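Side-chain contact in membrane-associated lipoprotein (Ureaplasma parvum, PDB 3K63), which is of unknown function but belongs to a membrane-associated lipoprotein and may bind lipid, this chain being its lipoprotein-17 domain: residues D30-P34 against S35-K39. Sequence-based numbering, arbitrary orientation.
Sequences DQLLP and SQIYK
S35 lies against L33 at the start of helix 34-40, its OG 3.8 Å from L33 CB. Its polar partners lie elsewhere: E112 and N74 of helix 70-76 both hydrogen-bond OG.

Q36 makes the main side-chain contact. Its chain runs back past the helix start and crosses L33 obliquely. CG lies beside the backbone N (chi1 -66°), and the extended chain beyond it brings CD to L33. The turn of the amide about the CG-CD bond then presents OE1 to the backbone of this N-cap residue. Q36 OE1 accepts a hydrogen bond from L33 N at 2.6 Å. The bond is nearly straight at the hydrogen, 170°, and the donor is tilted 16° from the carbonyl plane. Q36 OE1 also rests 3.3 Å from L33 CB. The L32 side chain crosses that of Q36 at about a right angle, with its CD2 near Q36 OE1. Q36 N gives a weak, bent bond to L33 O.

I37 N points to that same L33 O in a second weak bond, 3.3 Å long. The I37 side chain crosses L32 at about a right angle, with I37 CD1 4.0 Å from L32 CB. Beyond these residues, I37 packs on F103 and L79.

Y38 N bonds to P34 O at 3.0 Å, a regular first-turn helix bond. The ring leads away from P34 and stacks on Y65.

The contact joins the loop after strand 17-21 to helix 34-40 in the lipoprotein-17 domain. It is one half of a capping box: Q36 OE1 takes the N-H of the N-cap residue, but L33 has no polar side chain to return the bond. The Q36 amide thus satisfies an N-H just before the helix, and the L32-I37 packing adds an apolar contact across the same turn.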
ATOM      1  N   ASP A  30      11.574   0.638   0.731  1.00 53.93           N
ATOM      2  CA  ASP A  30      12.531   0.816  -0.352  1.00 54.40           C
ATOM      3  C   ASP A  30      13.404  -0.392  -0.680  1.00 52.64           C
ATOM      4  O   ASP A  30      14.275  -0.300  -1.532  1.00 50.49           O
ATOM      5  CB  ASP A  30      13.406   2.060  -0.107  1.00 57.95           C
ATOM      6  CG  ASP A  30      14.212   1.992   1.187  1.00 63.00           C
ATOM      7  OD1 ASP A  30      14.183   0.949   1.878  1.00 58.90           O
ATOM      8  OD2 ASP A  30      14.885   3.002   1.501  1.00 66.54           O
ATOM      9  N   GLN A  31      13.184  -1.512   0.003  1.00 54.01           N
ATOM     10  CA  GLN A  31      13.945  -2.736  -0.255  1.00 53.74           C
ATOM     11  C   GLN A  31      12.991  -3.752  -0.907  1.00 52.78           C
ATOM     12  O   GLN A  31      13.363  -4.897  -1.196  1.00 51.58           O
ATOM     13  CB  GLN A  31      14.509  -3.314   1.052  1.00 51.82           C
ATOM     14  CG  GLN A  31      15.611  -2.463   1.682  1.00 55.69           C
ATOM     15  CD  GLN A  31      15.958  -2.898   3.107  1.00 68.88           C
ATOM     16  OE1 GLN A  31      15.260  -3.723   3.709  1.00 64.33           O
ATOM     17  NE2 GLN A  31      17.035  -2.334   3.657  1.00 74.21           N
ATOM     18  N   LEU A  32      11.758  -3.312  -1.162  1.00 50.44           N
ATOM     19  CA  LEU A  32      10.739  -4.179  -1.756  1.00 47.98           C
ATOM     20  C   LEU A  32      10.172  -3.694  -3.074  1.00 44.51           C
ATOM     21  O   LEU A  32       9.638  -2.597  -3.174  1.00 43.29           O
ATOM     22  CB  LEU A  32       9.585  -4.381  -0.784  1.00 46.14           C
ATOM     23  CG  LEU A  32       9.869  -5.214   0.456  1.00 45.33           C
ATOM     24  CD1 LEU A  32       8.715  -5.045   1.409  1.00 45.79           C
ATOM     25  CD2 LEU A  32      10.072  -6.677   0.085  1.00 41.68           C
ATOM     26  N   LEU A  33      10.285  -4.532  -4.091  1.00 41.87           N
ATOM     27  CA  LEU A  33       9.751  -4.187  -5.398  1.00 45.02           C
ATOM     28  C   LEU A  33       8.224  -4.241  -5.326  1.00 44.12           C
ATOM     29  O   LEU A  33       7.659  -5.062  -4.596  1.00 41.21           O
ATOM     30  CB  LEU A  33      10.233  -5.189  -6.440  1.00 47.40           C
ATOM     31  CG  LEU A  33      11.687  -5.109  -6.910  1.00 49.67           C
ATOM     32  CD1 LEU A  33      12.084  -6.431  -7.560  1.00 44.38           C
ATOM     33  CD2 LEU A  33      11.863  -3.932  -7.883  1.00 43.22           C
ATOM     34  N   PRO A  34       7.538  -3.348  -6.050  1.00 42.85           N
ATOM     35  CA  PRO A  34       6.083  -3.417  -5.980  1.00 44.60           C
ATOM     36  C   PRO A  34       5.579  -4.824  -6.267  1.00 44.38           C
ATOM     37  O   PRO A  34       4.663  -5.297  -5.594  1.00 44.18           O
ATOM     38  CB  PRO A  34       5.642  -2.406  -7.027  1.00 44.53           C
ATOM     39  CG  PRO A  34       6.658  -1.309  -6.818  1.00 45.40           C
ATOM     40  CD  PRO A  34       7.977  -2.076  -6.651  1.00 43.35           C
ATOM     41  N   SER A  35       6.194  -5.505  -7.236  1.00 46.01           N
ATOM     42  CA  SER A  35       5.771  -6.857  -7.605  1.00 39.87           C
ATOM     43  C   SER A  35       5.879  -7.848  -6.454  1.00 40.97           C
ATOM     44  O   SER A  35       5.027  -8.718  -6.319  1.00 43.10           O
ATOM     45  CB  SER A  35       6.554  -7.352  -8.831  1.00 39.67           C
ATOM     46  OG  SER A  35       7.946  -7.422  -8.578  1.00 45.05           O
ATOM     47  N   GLN A  36       6.908  -7.723  -5.624  1.00 41.61           N
ATOM     48  CA  GLN A  36       7.065  -8.612  -4.470  1.00 40.03           C
ATOM     49  C   GLN A  36       5.886  -8.434  -3.501  1.00 38.33           C
ATOM     50  O   GLN A  36       5.325  -9.407  -3.000  1.00 37.11           O
ATOM     51  CB  GLN A  36       8.369  -8.307  -3.718  1.00 43.22           C
ATOM     52  CG  GLN A  36       9.653  -8.599  -4.486  1.00 39.45           C
ATOM     53  CD  GLN A  36      10.874  -8.119  -3.741  1.00 40.31           C
ATOM     54  OE1 GLN A  36      11.220  -6.929  -3.774  1.00 44.34           O
ATOM     55  NE2 GLN A  36      11.519  -9.038  -3.034  1.00 42.22           N
ATOM     56  N   ILE A  37       5.517  -7.184  -3.239  1.00 37.89           N
ATOM     57  CA  ILE A  37       4.417  -6.892  -2.324  1.00 38.20           C
ATOM     58  C   ILE A  37       3.084  -7.411  -2.872  1.00 35.61           C
ATOM     59  O   ILE A  37       2.291  -8.016  -2.153  1.00 34.95           O
ATOM     60  CB  ILE A  37       4.335  -5.364  -2.047  1.00 41.80           C
ATOM     61  CG1 ILE A  37       5.557  -4.933  -1.222  1.00 38.90           C
ATOM     62  CG2 ILE A  37       3.028  -5.026  -1.318  1.00 34.31           C
ATOM     63  CD1 ILE A  37       5.754  -3.419  -1.100  1.00 43.25           C
ATOM     64  N   TYR A  38       2.858  -7.176  -4.157  1.00 39.13           N
ATOM     65  CA  TYR A  38       1.649  -7.609  -4.841  1.00 36.05           C
ATOM     66  C   TYR A  38       1.451  -9.138  -4.804  1.00 39.63           C
ATOM     67  O   TYR A  38       0.330  -9.627  -4.728  1.00 35.13           O
ATOM     68  CB  TYR A  38       1.728  -7.150  -6.290  1.00 37.64           C
ATOM     69  CG  TYR A  38       0.590  -7.615  -7.174  1.00 37.05           C
ATOM     70  CD1 TYR A  38      -0.577  -6.870  -7.288  1.00 37.53           C
ATOM     71  CD2 TYR A  38       0.694  -8.787  -7.909  1.00 35.55           C
ATOM     72  CE1 TYR A  38      -1.614  -7.284  -8.121  1.00 41.78           C
ATOM     73  CE2 TYR A  38      -0.326  -9.210  -8.739  1.00 38.70           C
ATOM     74  CZ  TYR A  38      -1.482  -8.458  -8.845  1.00 43.32           C
ATOM     75  OH  TYR A  38      -2.518  -8.874  -9.667  1.00 52.59           O
ATOM     76  N   LYS A  39       2.552  -9.884  -4.855  1.00 37.79           N
ATOM     77  CA  LYS A  39       2.501 -11.344  -4.866  1.00 37.09           C
ATOM     78  C   LYS A  39       2.590 -11.999  -3.495  1.00 36.62           C
ATOM     79  O   LYS A  39       2.502 -13.225  -3.372  1.00 33.87           O
ATOM     80  CB  LYS A  39       3.627 -11.885  -5.762  1.00 39.17           C
ATOM     81  CG  LYS A  39       3.413 -11.564  -7.221  1.00 45.09           C
ATOM     82  CD  LYS A  39       4.511 -12.074  -8.123  1.00 47.15           C
ATOM     83  CE  LYS A  39       4.032 -11.987  -9.583  1.00 65.63           C
ATOM     84  NZ  LYS A  39       5.002 -12.491 -10.615  1.00 80.89           N
TER